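Local coordinates for occlusion-derived virus envelope protein E66 (Autographa californica nucleopolyhedrovirus, PDB 3VSN) that cleaves non-sulfated chondroitin as a polysaccharide lyase of the viral envelope and is essential for oral infection of the insect host, at residues N33-F38 / Q159-A164; C89-Y92 / T98-Q101; V601-A606 / S615-S620; N635-G640 / K644-T649. One frame throughout, in Å; residues are numbered along the deposited sequence.

Contact 1 (N33-F38 / Q159-A164)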
loop_
_atom_site.group_PDB
_atom_site.type_symbol
_atom_site.label_atom_id
_atom_site.label_comp_id
_atom_site.label_asym_id
_atom_site.label_seq_id
_atom_site.Cartn_x
_atom_site.Cartn_y
_atom_site.Cartn_z
ATOM N N ASN A 33 -27.119 12.327 -19.216
ATOM C CA ASN A 33 -26.325 12.829 -18.094
ATOM C C ASN A 33 -25.195 11.875 -17.694
ATOM O O ASN A 33 -24.084 12.320 -17.396
ATOM C CB ASN A 33 -27.212 13.127 -16.880
ATOM C CG ASN A 33 -28.162 14.296 -17.109
ATOM O OD1 ASN A 33 -27.961 15.127 -17.998
ATOM N ND2 ASN A 33 -29.207 14.363 -16.294
ATOM N N PHE A 34 -25.477 10.572 -17.684
ATOM C CA PHE A 34 -24.441 9.584 -17.372
ATOM C C PHE A 34 -23.348 9.567 -18.432
ATOM O O PHE A 34 -22.162 9.541 -18.103
ATOM C CB PHE A 34 -25.002 8.169 -17.187
ATOM C CG PHE A 34 -23.928 7.124 -17.024
ATOM C CD1 PHE A 34 -23.165 7.073 -15.859
ATOM C CD2 PHE A 34 -23.642 6.224 -18.050
ATOM C CE1 PHE A 34 -22.157 6.136 -15.707
ATOM C CE2 PHE A 34 -22.638 5.279 -17.902
ATOM C CZ PHE A 34 -21.894 5.237 -16.727
ATOM N N GLU A 35 -23.751 9.581 -19.702
ATOM C CA GLU A 35 -22.791 9.587 -20.802
ATOM C C GLU A 35 -21.911 10.836 -20.778
ATOM O O GLU A 35 -20.716 10.756 -21.067
ATOM C CB GLU A 35 -23.493 9.415 -22.152
ATOM C CG GLU A 35 -23.990 7.992 -22.385
ATOM C CD GLU A 35 -24.718 7.811 -23.705
ATOM O OE1 GLU A 35 -24.823 8.789 -24.479
ATOM O OE2 GLU A 35 -25.190 6.681 -23.965
ATOM N N ARG A 36 -22.497 11.972 -20.403
ATOM C CA ARG A 36 -21.751 13.222 -20.240
ATOM C C ARG A 36 -20.729 13.121 -19.101
ATOM O O ARG A 36 -19.564 13.499 -19.262
ATOM C CB ARG A 36 -22.711 14.394 -19.988
ATOM C CG ARG A 36 -22.039 15.760 -19.983
ATOM C CD ARG A 36 -23.054 16.899 -19.974
ATOM N NE ARG A 36 -23.830 16.949 -21.215
ATOM C CZ ARG A 36 -25.113 16.610 -21.317
ATOM N NH1 ARG A 36 -25.794 16.203 -20.250
ATOM N NH2 ARG A 36 -25.718 16.683 -22.493
ATOM N N TRP A 37 -21.181 12.609 -17.959
ATOM C CA TRP A 37 -20.323 12.412 -16.793
ATOM C C TRP A 37 -19.195 11.457 -17.104
ATOM O O TRP A 37 -18.049 11.698 -16.714
ATOM C CB TRP A 37 -21.162 11.944 -15.609
ATOM C CG TRP A 37 -20.374 11.528 -14.389
ATOM C CD1 TRP A 37 -20.000 12.319 -13.303
ATOM C CD2 TRP A 37 -19.856 10.189 -14.084
ATOM N NE1 TRP A 37 -19.298 11.579 -12.380
ATOM C CE2 TRP A 37 -19.175 10.297 -12.786
ATOM C CE3 TRP A 37 -19.882 8.958 -14.733
ATOM C CZ2 TRP A 37 -18.556 9.208 -12.190
ATOM C CZ3 TRP A 37 -19.253 7.865 -14.118
ATOM C CH2 TRP A 37 -18.608 7.991 -12.876
ATOM N N PHE A 38 -19.506 10.386 -17.836
ATOM C CA PHE A 38 -18.516 9.379 -18.233
ATOM C C PHE A 38 -17.393 10.003 -19.063
ATOM O O PHE A 38 -16.209 9.790 -18.783
ATOM C CB PHE A 38 -19.196 8.236 -19.006
ATOM C CG PHE A 38 -18.273 7.105 -19.380
ATOM C CD1 PHE A 38 -17.444 7.198 -20.495
ATOM C CD2 PHE A 38 -18.251 5.931 -18.629
ATOM C CE1 PHE A 38 -16.601 6.154 -20.847
ATOM C CE2 PHE A 38 -17.407 4.884 -18.976
ATOM C CZ PHE A 38 -16.582 4.996 -20.085
ATOM N N GLN A 159 -21.857 9.392 -35.879
ATOM C CA GLN A 159 -22.860 8.630 -36.622
ATOM C C GLN A 159 -22.811 7.137 -36.278
ATOM O O GLN A 159 -23.653 6.362 -36.733
ATOM C CB GLN A 159 -22.728 8.869 -38.130
ATOM C CG GLN A 159 -23.013 10.305 -38.547
ATOM C CD GLN A 159 -24.351 10.809 -38.034
ATOM O OE1 GLN A 159 -24.412 11.754 -37.243
ATOM N NE2 GLN A 159 -25.431 10.176 -38.476
ATOM N N HIS A 160 -21.851 6.751 -35.440
ATOM C CA HIS A 160 -21.682 5.354 -35.028
ATOM C C HIS A 160 -22.407 4.992 -33.759
ATOM O O HIS A 160 -22.504 3.811 -33.420
ATOM C CB HIS A 160 -20.200 5.011 -34.878
ATOM C CG HIS A 160 -19.346 5.438 -36.049
ATOM N ND1 HIS A 160 -19.497 4.925 -37.284
ATOM C CD2 HIS A 160 -18.298 6.356 -36.129
ATOM C CE1 HIS A 160 -18.598 5.488 -38.116
ATOM N NE2 HIS A 160 -17.865 6.362 -37.408
ATOM N N TYR A 161 -22.925 5.994 -33.046
ATOM C CA TYR A 161 -23.519 5.776 -31.720
ATOM C C TYR A 161 -24.649 4.751 -31.707
ATOM O O TYR A 161 -24.598 3.787 -30.940
ATOM C CB TYR A 161 -23.999 7.089 -31.092
ATOM C CG TYR A 161 -24.717 6.907 -29.766
ATOM C CD1 TYR A 161 -24.049 6.399 -28.647
ATOM C CD2 TYR A 161 -26.065 7.243 -29.630
ATOM C CE1 TYR A 161 -24.700 6.233 -27.434
ATOM C CE2 TYR A 161 -26.724 7.081 -28.420
ATOM C CZ TYR A 161 -26.036 6.576 -27.325
ATOM O OH TYR A 161 -26.684 6.413 -26.122
ATOM N N ASP A 162 -25.659 4.957 -32.552
ATOM C CA ASP A 162 -26.818 4.065 -32.579
ATOM C C ASP A 162 -26.428 2.607 -32.841
ATOM O O ASP A 162 -26.968 1.703 -32.205
ATOM C CB ASP A 162 -27.880 4.555 -33.573
ATOM C CG ASP A 162 -28.648 5.770 -33.063
ATOM O OD1 ASP A 162 -28.636 6.039 -31.841
ATOM O OD2 ASP A 162 -29.277 6.459 -33.892
ATOM N N GLU A 163 -25.478 2.380 -33.746
ATOM C CA GLU A 163 -24.976 1.022 -33.985
ATOM C C GLU A 163 -24.228 0.456 -32.769
ATOM O O GLU A 163 -24.452 -0.698 -32.380
ATOM C CB GLU A 163 -24.083 0.951 -35.228
ATOM C CG GLU A 163 -23.577 -0.461 -35.517
ATOM C CD GLU A 163 -22.626 -0.542 -36.696
ATOM O OE1 GLU A 163 -22.411 0.479 -37.383
ATOM O OE2 GLU A 163 -22.087 -1.641 -36.934
ATOM N N ALA A 164 -23.345 1.262 -32.179
ATOM C CA ALA A 164 -22.584 0.832 -31.003
ATOM C C ALA A 164 -23.518 0.475 -29.848
ATOM O O ALA A 164 -23.343 -0.559 -29.199
ATOM C CB ALA A 164 -21.579 1.899 -30.583
#

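Contact 2 (C89-Y92 / T98-Q101)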
loop_
_atom_site.group_PDB
_atom_site.type_symbol
_atom_site.label_atom_id
_atom_site.label_comp_id
_atom_site.label_asym_id
_atom_site.label_seq_id
_atom_site.Cartn_x
_atom_site.Cartn_y
_atom_site.Cartn_z
ATOM N N CYS A 89 -10.038 4.654 -26.970
ATOM C CA CYS A 89 -11.221 5.425 -26.574
ATOM C C CYS A 89 -10.831 6.632 -25.734
ATOM O O CYS A 89 -11.337 7.734 -25.949
ATOM C CB CYS A 89 -12.211 4.563 -25.788
ATOM S SG CYS A 89 -13.090 3.350 -26.788
ATOM N N VAL A 90 -9.927 6.415 -24.782
ATOM C CA VAL A 90 -9.447 7.483 -23.903
ATOM C C VAL A 90 -8.711 8.558 -24.715
ATOM O O VAL A 90 -8.911 9.756 -24.492
ATOM C CB VAL A 90 -8.569 6.924 -22.754
ATOM C CG1 VAL A 90 -8.032 8.043 -21.867
ATOM C CG2 VAL A 90 -9.361 5.926 -21.915
ATOM N N ARG A 91 -7.888 8.122 -25.667
ATOM C CA ARG A 91 -7.193 9.030 -26.591
ATOM C C ARG A 91 -8.174 9.841 -27.435
ATOM O O ARG A 91 -8.014 11.054 -27.595
ATOM C CB ARG A 91 -6.244 8.260 -27.515
ATOM C CG ARG A 91 -5.028 7.654 -26.830
ATOM C CD ARG A 91 -3.965 7.266 -27.847
ATOM N NE ARG A 91 -3.441 8.441 -28.542
ATOM C CZ ARG A 91 -2.564 8.409 -29.541
ATOM N NH1 ARG A 91 -2.090 7.252 -29.993
ATOM N NH2 ARG A 91 -2.162 9.544 -30.097
ATOM N N TYR A 92 -9.184 9.165 -27.978
ATOM C CA TYR A 92 -10.217 9.818 -28.782
ATOM C C TYR A 92 -10.943 10.908 -27.987
ATOM O O TYR A 92 -11.302 11.961 -28.525
ATOM C CB TYR A 92 -11.230 8.783 -29.281
ATOM C CG TYR A 92 -12.310 9.377 -30.154
ATOM C CD1 TYR A 92 -12.102 9.556 -31.520
ATOM C CD2 TYR A 92 -13.533 9.776 -29.613
ATOM C CE1 TYR A 92 -13.086 10.105 -32.326
ATOM C CE2 TYR A 92 -14.521 10.333 -30.411
ATOM C CZ TYR A 92 -14.289 10.494 -31.765
ATOM O OH TYR A 92 -15.264 11.043 -32.561
ATOM N N THR A 98 -3.420 14.202 -29.720
ATOM C CA THR A 98 -3.357 14.517 -31.147
ATOM C C THR A 98 -4.502 13.872 -31.953
ATOM O O THR A 98 -4.861 14.358 -33.026
ATOM C CB THR A 98 -1.972 14.168 -31.749
ATOM O OG1 THR A 98 -1.914 14.599 -33.116
ATOM C CG2 THR A 98 -1.686 12.669 -31.672
ATOM N N LEU A 99 -5.081 12.796 -31.415
ATOM C CA LEU A 99 -6.174 12.074 -32.079
ATOM C C LEU A 99 -7.553 12.397 -31.494
ATOM O O LEU A 99 -8.521 11.662 -31.716
ATOM C CB LEU A 99 -5.921 10.559 -32.042
ATOM C CG LEU A 99 -4.681 9.994 -32.745
ATOM C CD1 LEU A 99 -4.586 8.492 -32.519
ATOM C CD2 LEU A 99 -4.683 10.313 -34.237
ATOM N N TYR A 100 -7.637 13.500 -30.757
ATOM C CA TYR A 100 -8.891 13.953 -30.157
ATOM C C TYR A 100 -9.972 14.169 -31.211
ATOM O O TYR A 100 -9.791 14.958 -32.136
ATOM C CB TYR A 100 -8.657 15.247 -29.375
ATOM C CG TYR A 100 -9.895 15.830 -28.736
ATOM C CD1 TYR A 100 -10.632 15.104 -27.799
ATOM C CD2 TYR A 100 -10.322 17.117 -29.056
ATOM C CE1 TYR A 100 -11.760 15.642 -27.204
ATOM C CE2 TYR A 100 -11.449 17.665 -28.465
ATOM C CZ TYR A 100 -12.162 16.925 -27.540
ATOM O OH TYR A 100 -13.284 17.468 -26.959
ATOM N N GLN A 101 -11.085 13.445 -31.064
ATOM C CA GLN A 101 -12.240 13.525 -31.974
ATOM C C GLN A 101 -11.903 13.222 -33.438
ATOM O O GLN A 101 -12.642 13.606 -34.347
ATOM C CB GLN A 101 -12.956 14.881 -31.857
ATOM C CG GLN A 101 -13.315 15.293 -30.437
ATOM C CD GLN A 101 -14.270 14.327 -29.761
ATOM O OE1 GLN A 101 -13.855 13.475 -28.968
ATOM N NE2 GLN A 101 -15.553 14.453 -30.072
HETATM O O HOH W 1 -15.142 11.591 -35.032
#

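Contact 3 (V601-A606 / S615-S620)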
loop_
_atom_site.group_PDB
_atom_site.type_symbol
_atom_site.label_atom_id
_atom_site.label_comp_id
_atom_site.label_asym_id
_atom_site.label_seq_id
_atom_site.Cartn_x
_atom_site.Cartn_y
_atom_site.Cartn_z
ATOM N N VAL A 601 0.155 16.108 23.543
ATOM C CA VAL A 601 0.884 14.881 23.861
ATOM C C VAL A 601 -0.007 13.677 23.568
ATOM O O VAL A 601 -1.197 13.686 23.901
ATOM C CB VAL A 601 1.337 14.831 25.341
ATOM C CG1 VAL A 601 2.106 13.551 25.621
ATOM C CG2 VAL A 601 2.209 16.023 25.688
ATOM N N SER A 602 0.574 12.651 22.947
ATOM C CA SER A 602 -0.125 11.392 22.705
ATOM C C SER A 602 0.623 10.218 23.348
ATOM O O SER A 602 1.852 10.150 23.266
ATOM C CB SER A 602 -0.282 11.159 21.201
ATOM O OG SER A 602 -0.741 9.844 20.940
ATOM N N PHE A 603 -0.126 9.315 23.988
ATOM C CA PHE A 603 0.407 8.078 24.578
ATOM C C PHE A 603 -0.325 6.880 24.003
ATOM O O PHE A 603 -1.518 6.969 23.711
ATOM C CB PHE A 603 0.113 8.008 26.078
ATOM C CG PHE A 603 0.906 8.953 26.927
ATOM C CD1 PHE A 603 0.443 10.240 27.169
ATOM C CD2 PHE A 603 2.076 8.527 27.557
ATOM C CE1 PHE A 603 1.151 11.104 27.991
ATOM C CE2 PHE A 603 2.791 9.389 28.384
ATOM C CZ PHE A 603 2.326 10.680 28.595
ATOM N N MET A 604 0.367 5.746 23.899
ATOM C CA MET A 604 -0.292 4.464 23.651
ATOM C C MET A 604 0.512 3.319 24.262
ATOM O O MET A 604 1.739 3.378 24.314
ATOM C CB MET A 604 -0.502 4.216 22.153
ATOM C CG MET A 604 -1.210 2.902 21.851
ATOM S SD MET A 604 -1.513 2.578 20.109
ATOM C CE MET A 604 -1.973 0.845 20.180
ATOM N N SER A 605 -0.196 2.290 24.723
ATOM C CA SER A 605 0.429 1.084 25.255
ATOM C C SER A 605 0.446 -0.028 24.204
ATOM O O SER A 605 -0.544 -0.238 23.506
ATOM C CB SER A 605 -0.324 0.602 26.496
ATOM O OG SER A 605 0.070 -0.714 26.835
ATOM N N ALA A 606 1.565 -0.745 24.107
ATOM C CA ALA A 606 1.671 -1.875 23.180
ATOM C C ALA A 606 0.786 -3.042 23.620
ATOM O O ALA A 606 0.521 -3.954 22.835
ATOM C CB ALA A 606 3.123 -2.320 23.028
ATOM N N SER A 615 0.620 7.867 37.128
ATOM C CA SER A 615 2.056 7.681 37.371
ATOM C C SER A 615 2.865 7.439 36.094
ATOM O O SER A 615 4.039 7.820 36.019
ATOM C CB SER A 615 2.302 6.557 38.388
ATOM O OG SER A 615 1.832 5.307 37.909
ATOM N N VAL A 616 2.240 6.814 35.097
ATOM C CA VAL A 616 2.888 6.592 33.802
ATOM C C VAL A 616 3.097 7.934 33.098
ATOM O O VAL A 616 4.169 8.199 32.547
ATOM C CB VAL A 616 2.090 5.604 32.916
ATOM C CG1 VAL A 616 2.597 5.616 31.476
ATOM C CG2 VAL A 616 2.175 4.197 33.492
ATOM N N ILE A 617 2.072 8.780 33.138
ATOM C CA ILE A 617 2.154 10.124 32.575
ATOM C C ILE A 617 3.244 10.935 33.287
ATOM O O ILE A 617 4.090 11.555 32.629
ATOM C CB ILE A 617 0.786 10.848 32.648
ATOM C CG1 ILE A 617 -0.263 10.072 31.838
ATOM C CG2 ILE A 617 0.901 12.279 32.139
ATOM C CD1 ILE A 617 -1.701 10.465 32.114
ATOM N N MET A 618 3.228 10.905 34.621
ATOM C CA MET A 618 4.207 11.632 35.437
ATOM C C MET A 618 5.641 11.164 35.164
ATOM O O MET A 618 6.538 11.989 34.977
ATOM C CB MET A 618 3.866 11.516 36.933
ATOM C CG MET A 618 4.831 12.231 37.884
ATOM S SD MET A 618 6.370 11.345 38.248
ATOM C CE MET A 618 5.745 9.850 39.018
ATOM N N ASN A 619 5.848 9.849 35.138
ATOM C CA ASN A 619 7.176 9.294 34.854
ATOM C C ASN A 619 7.668 9.656 33.454
ATOM O O ASN A 619 8.853 9.953 33.271
ATOM C CB ASN A 619 7.204 7.773 35.060
ATOM C CG ASN A 619 7.218 7.382 36.531
ATOM O OD1 ASN A 619 7.828 8.054 37.361
ATOM N ND2 ASN A 619 6.556 6.284 36.856
ATOM N N SER A 620 6.756 9.646 32.481
ATOM C CA SER A 620 7.094 9.981 31.096
ATOM C C SER A 620 7.545 11.432 30.977
ATOM O O SER A 620 8.578 11.719 30.366
ATOM C CB SER A 620 5.909 9.710 30.166
ATOM O OG SER A 620 5.539 8.341 30.208
#

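Contact 4 (N635-G640 / K644-T649)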
loop_
_atom_site.group_PDB
_atom_site.type_symbol
_atom_site.label_atom_id
_atom_site.label_comp_id
_atom_site.label_asym_id
_atom_site.label_seq_id
_atom_site.Cartn_x
_atom_site.Cartn_y
_atom_site.Cartn_z
ATOM N N ASN A 635 -9.279 13.398 24.874
ATOM C CA ASN A 635 -10.130 12.332 24.347
ATOM C C ASN A 635 -10.314 11.203 25.361
ATOM O O ASN A 635 -10.615 10.059 25.007
ATOM C CB ASN A 635 -9.550 11.798 23.026
ATOM C CG ASN A 635 -8.294 10.959 23.233
ATOM O OD1 ASN A 635 -7.641 11.036 24.280
ATOM N ND2 ASN A 635 -7.960 10.141 22.238
ATOM N N CYS A 636 -10.121 11.538 26.630
ATOM C CA CYS A 636 -10.205 10.556 27.696
ATOM C C CYS A 636 -10.734 11.227 28.958
ATOM O O CYS A 636 -10.909 12.443 28.983
ATOM C CB CYS A 636 -8.844 9.875 27.921
ATOM S SG CYS A 636 -7.433 10.991 28.137
ATOM N N PHE A 637 -11.003 10.437 29.996
ATOM C CA PHE A 637 -11.607 10.970 31.219
ATOM C C PHE A 637 -11.053 10.276 32.457
ATOM O O PHE A 637 -10.660 9.106 32.389
ATOM C CB PHE A 637 -13.140 10.856 31.163
ATOM C CG PHE A 637 -13.656 9.437 31.171
ATOM C CD1 PHE A 637 -13.675 8.678 30.005
ATOM C CD2 PHE A 637 -14.140 8.863 32.347
ATOM C CE1 PHE A 637 -14.151 7.373 30.012
ATOM C CE2 PHE A 637 -14.619 7.558 32.360
ATOM C CZ PHE A 637 -14.626 6.814 31.189
ATOM N N VAL A 638 -11.030 11.001 33.576
ATOM C CA VAL A 638 -10.534 10.473 34.848
ATOM C C VAL A 638 -11.320 9.230 35.247
ATOM O O VAL A 638 -12.550 9.256 35.338
ATOM C CB VAL A 638 -10.579 11.528 35.980
ATOM C CG1 VAL A 638 -10.211 10.903 37.321
ATOM C CG2 VAL A 638 -9.644 12.689 35.676
ATOM N N TYR A 639 -10.591 8.142 35.470
ATOM C CA TYR A 639 -11.173 6.841 35.756
ATOM C C TYR A 639 -10.170 6.072 36.601
ATOM O O TYR A 639 -9.047 5.838 36.161
ATOM C CB TYR A 639 -11.426 6.104 34.440
ATOM C CG TYR A 639 -12.035 4.729 34.581
ATOM C CD1 TYR A 639 -11.228 3.588 34.646
ATOM C CD2 TYR A 639 -13.421 4.566 34.634
ATOM C CE1 TYR A 639 -11.786 2.324 34.770
ATOM C CE2 TYR A 639 -13.988 3.306 34.758
ATOM C CZ TYR A 639 -13.167 2.194 34.825
ATOM O OH TYR A 639 -13.730 0.948 34.949
ATOM N N GLY A 640 -10.563 5.689 37.812
ATOM C CA GLY A 640 -9.622 5.080 38.751
ATOM C C GLY A 640 -8.422 5.988 38.971
ATOM O O GLY A 640 -8.565 7.209 39.061
ATOM N N LYS A 644 -9.258 7.012 31.193
ATOM C CA LYS A 644 -9.804 5.976 30.335
ATOM C C LYS A 644 -10.225 6.634 29.027
ATOM O O LYS A 644 -10.764 7.734 29.039
ATOM C CB LYS A 644 -11.000 5.324 31.022
ATOM C CG LYS A 644 -11.706 4.232 30.238
ATOM C CD LYS A 644 -12.789 3.603 31.104
ATOM C CE LYS A 644 -13.700 2.685 30.311
ATOM N NZ LYS A 644 -12.982 1.442 29.917
ATOM N N LEU A 645 -9.980 5.958 27.908
ATOM C CA LEU A 645 -10.354 6.482 26.592
ATOM C C LEU A 645 -11.860 6.723 26.480
ATOM O O LEU A 645 -12.655 5.890 26.918
ATOM C CB LEU A 645 -9.908 5.519 25.489
ATOM C CG LEU A 645 -8.400 5.326 25.280
ATOM C CD1 LEU A 645 -8.151 4.167 24.328
ATOM C CD2 LEU A 645 -7.732 6.599 24.770
ATOM N N ASN A 646 -12.243 7.861 25.899
ATOM C CA ASN A 646 -13.652 8.147 25.611
ATOM C C ASN A 646 -14.246 7.101 24.672
ATOM O O ASN A 646 -15.389 6.689 24.838
ATOM C CB ASN A 646 -13.825 9.543 24.997
ATOM C CG ASN A 646 -13.610 10.666 25.999
ATOM O OD1 ASN A 646 -13.547 10.441 27.207
ATOM N ND2 ASN A 646 -13.501 11.892 25.495
ATOM N N ASN A 647 -13.452 6.675 23.690
ATOM C CA ASN A 647 -13.889 5.702 22.694
ATOM C C ASN A 647 -12.688 4.947 22.143
ATOM O O ASN A 647 -11.828 5.531 21.490
ATOM C CB ASN A 647 -14.647 6.405 21.555
ATOM C CG ASN A 647 -15.217 5.431 20.532
ATOM O OD1 ASN A 647 -15.126 4.213 20.690
ATOM N ND2 ASN A 647 -15.815 5.972 19.471
ATOM N N SER A 648 -12.637 3.645 22.403
ATOM C CA SER A 648 -11.520 2.832 21.932
ATOM C C SER A 648 -11.874 1.993 20.706
ATOM O O SER A 648 -11.122 1.087 20.343
ATOM C CB SER A 648 -11.011 1.932 23.058
ATOM O OG SER A 648 -12.009 0.998 23.429
ATOM N N THR A 649 -13.006 2.295 20.066
ATOM C CA THR A 649 -13.471 1.509 18.914
ATOM C C THR A 649 -12.464 1.521 17.763
ATOM O O THR A 649 -12.148 0.470 17.207
ATOM C CB THR A 649 -14.854 1.982 18.400
ATOM O OG1 THR A 649 -15.808 1.930 19.470
ATOM C CG2 THR A 649 -15.348 1.092 17.250
HETATM O O HOH W 2 -10.978 8.240 22.943
#

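Contact 1 (N33-F38 / Q159-A164)
Glu35 and Tyr161 reach for each other from opposite directions, and their polar ends meet in a single hydrogen bond: Tyr161 OH gives its proton to Glu35 OE2 at 2.6 Å. The backbones stay well apart, with Glu35 CA and Tyr161 CA 11.6 Å from each other, and the two side chains span the gap. Glu35 is extended beyond CG, while Tyr161 has CG anti to its backbone N (chi1 176°), which sends the ring out toward the other helix. The carboxylate and the ring stand almost perpendicular, their planes 82° apart; Glu35 OE2 lies at the ring edge and receives the phenol on its syn lone pair, the side facing OE1. The bond ties helix 29-48 to a residue near the start of helix 161-175 within the alpha-helical toroid domain of this polysaccharide lyase, joining segments 121 residues apart at their closest ends. Other partners fix the carboxylate as well: Tyr201 OH of helix 189-205 bonds to the same OE2, and Asn156 ND2 to OE1. Two phenols and an amide thus surround the buried carboxylate; if it is ionised, they would probably offset part of the cost of burying its charge. Leu205 packs against both Glu35 and Tyr161.

Contact 2 (C89-Y92 / T98-Q101)
Helix 75-93 and the loop that follows it are joined through the backbone by Gln101 N, which donates to Tyr92 O at 2.9 Å, nearly straight at 166° and in the carbonyl plane, on a lone pair. The same oxygen takes a CA-H...O contact from Tyr100 CA at 3.5 Å, and CD1 of the Tyr100 ring also comes up to it. Tyr92 turns its ring toward the loop: a chi1 of -178° swings it to the side of the carbonyl, and one face receives Gln101 CA in a CH-pi contact, 3.9 Å from the ring centroid and displaced toward the rim. At the edge of this ring a water lies 2.5 Å from Tyr92 OH and donates a longer bond to Gln101 O, linking the phenol to the loop a second time. Farther along, Leu99 CD1 sits over one face of the Arg91 guanidinium, 3.6 Å from Arg91 CZ, while Thr98 CG2 touches its edge beside NH2. A bend at chi3 (64°) brings the guanidinium to this place, where it forms a salt bridge with Asp97 and a hydrogen bond from NH1 to Pro56 O. Loop 98-101 leads into helix 103-119, whose Leu105 is touched by both Tyr92 and Leu99; elsewhere on helix 75-93, Cys89 packs against helix 138-154 and Val90 against helix 29-48.

Contact 3 (V601-A606 / S615-S620)
Phe603 projects from its strand with the far end of its ring against helix 614-623, where CZ lies 4.0 Å from Ile617 CA and the side chain of Ile617 meets one face near the CZ end. Both branches of the isoleucine take part: CG1 is the atom on that face, and CG2 comes within 4.1 Å of Phe603 CZ. Ser620, almost one turn farther along the helix, meets the ring at its edge instead. Its CB lies in the ring plane, 3.6 Å from Phe603 CE2, and its OG is 3.5 Å from that same CE2. Phe603 has CG anti to the carbonyl carbon (chi1 -72°), an orientation that carries the ring across to the helix.

The hydroxyl beside this apolar ring is satisfied within its own helix, since Ser620 OG donates to Val616 O at 2.7 Å. That carbonyl also accepts the helical bond from Ser620 N, the two donors arriving from opposite faces of its plane. Around the pair, Met594 of strand 592-597 touches Phe603, and Phe656 of strand 654-658 touches Ile617. The arrangement is helix-on-sheet packing: strand 600-605, hydrogen-bonded to strands 592-597 and 654-658 in an antiparallel sheet of the C-terminal beta-rich part, is covered by helix 614-623 on the face that carries Phe603.

Contact 4 (N635-G640 / K644-T649)
Lys644 runs past two aromatic rings of the neighbouring strand, laying CD over the centre of one face of Tyr639, 3.6 Å from the ring centroid, and CB over a face of Phe637, 4.2 Å from its centroid. The edge of the Phe637 ring receives Asn646 OD1, 3.3 Å from CD1, and also Leu645 O; the ring and the Asn646 amide are inclined by only 21°.

Phe637 and Lys644 project from the same face of the antiparallel beta hairpin of strands 636-639 and 642-645. They form a hydrogen-bonded pair, Phe637 N to Lys644 O at 2.9 Å and Lys644 N to Phe637 O at 2.8 Å, whereas Cys636 and Leu645 are a non-hydrogen-bonded pair. Past the strand end, Asn646 N donates to Asn635 O at 2.9 Å; a water that accepts from Asn647 N lies 2.8 Å from Asn635 O and can donate to it. In the Asn635 side chain, OD1 accepts from Ile655 N and ND2 donates to Gln653 O.

The contact with the rings is thus mainly through the aliphatic chain of Lys644: its NZ lies far from the Tyr639 ring, at most a weak cation-pi attraction, and has a polar partner elsewhere.

Overall arrangement
The four contacts fall into two pairs at distant parts of the chain. Contacts 1 and 2 belong to the N-terminal helical domain, their centres 15 Å apart; contact 2 comes between the two segments of contact 1 in sequence. Helix 29-48 carries one side of contact 1 and touches Val90 of contact 2, and helix 138-154 packs against both. Contacts 3 and 4 follow in series near the C-terminus, centres 14 Å apart, on a seven-stranded and a three-stranded sheet that both border strand 654-658. About 61 Å separates the centres of contacts 1 and 3. The second pair lies in the C-terminal beta-rich part, consistent with the beta-sandwich of this lyase; all four are away from its catalytic residues.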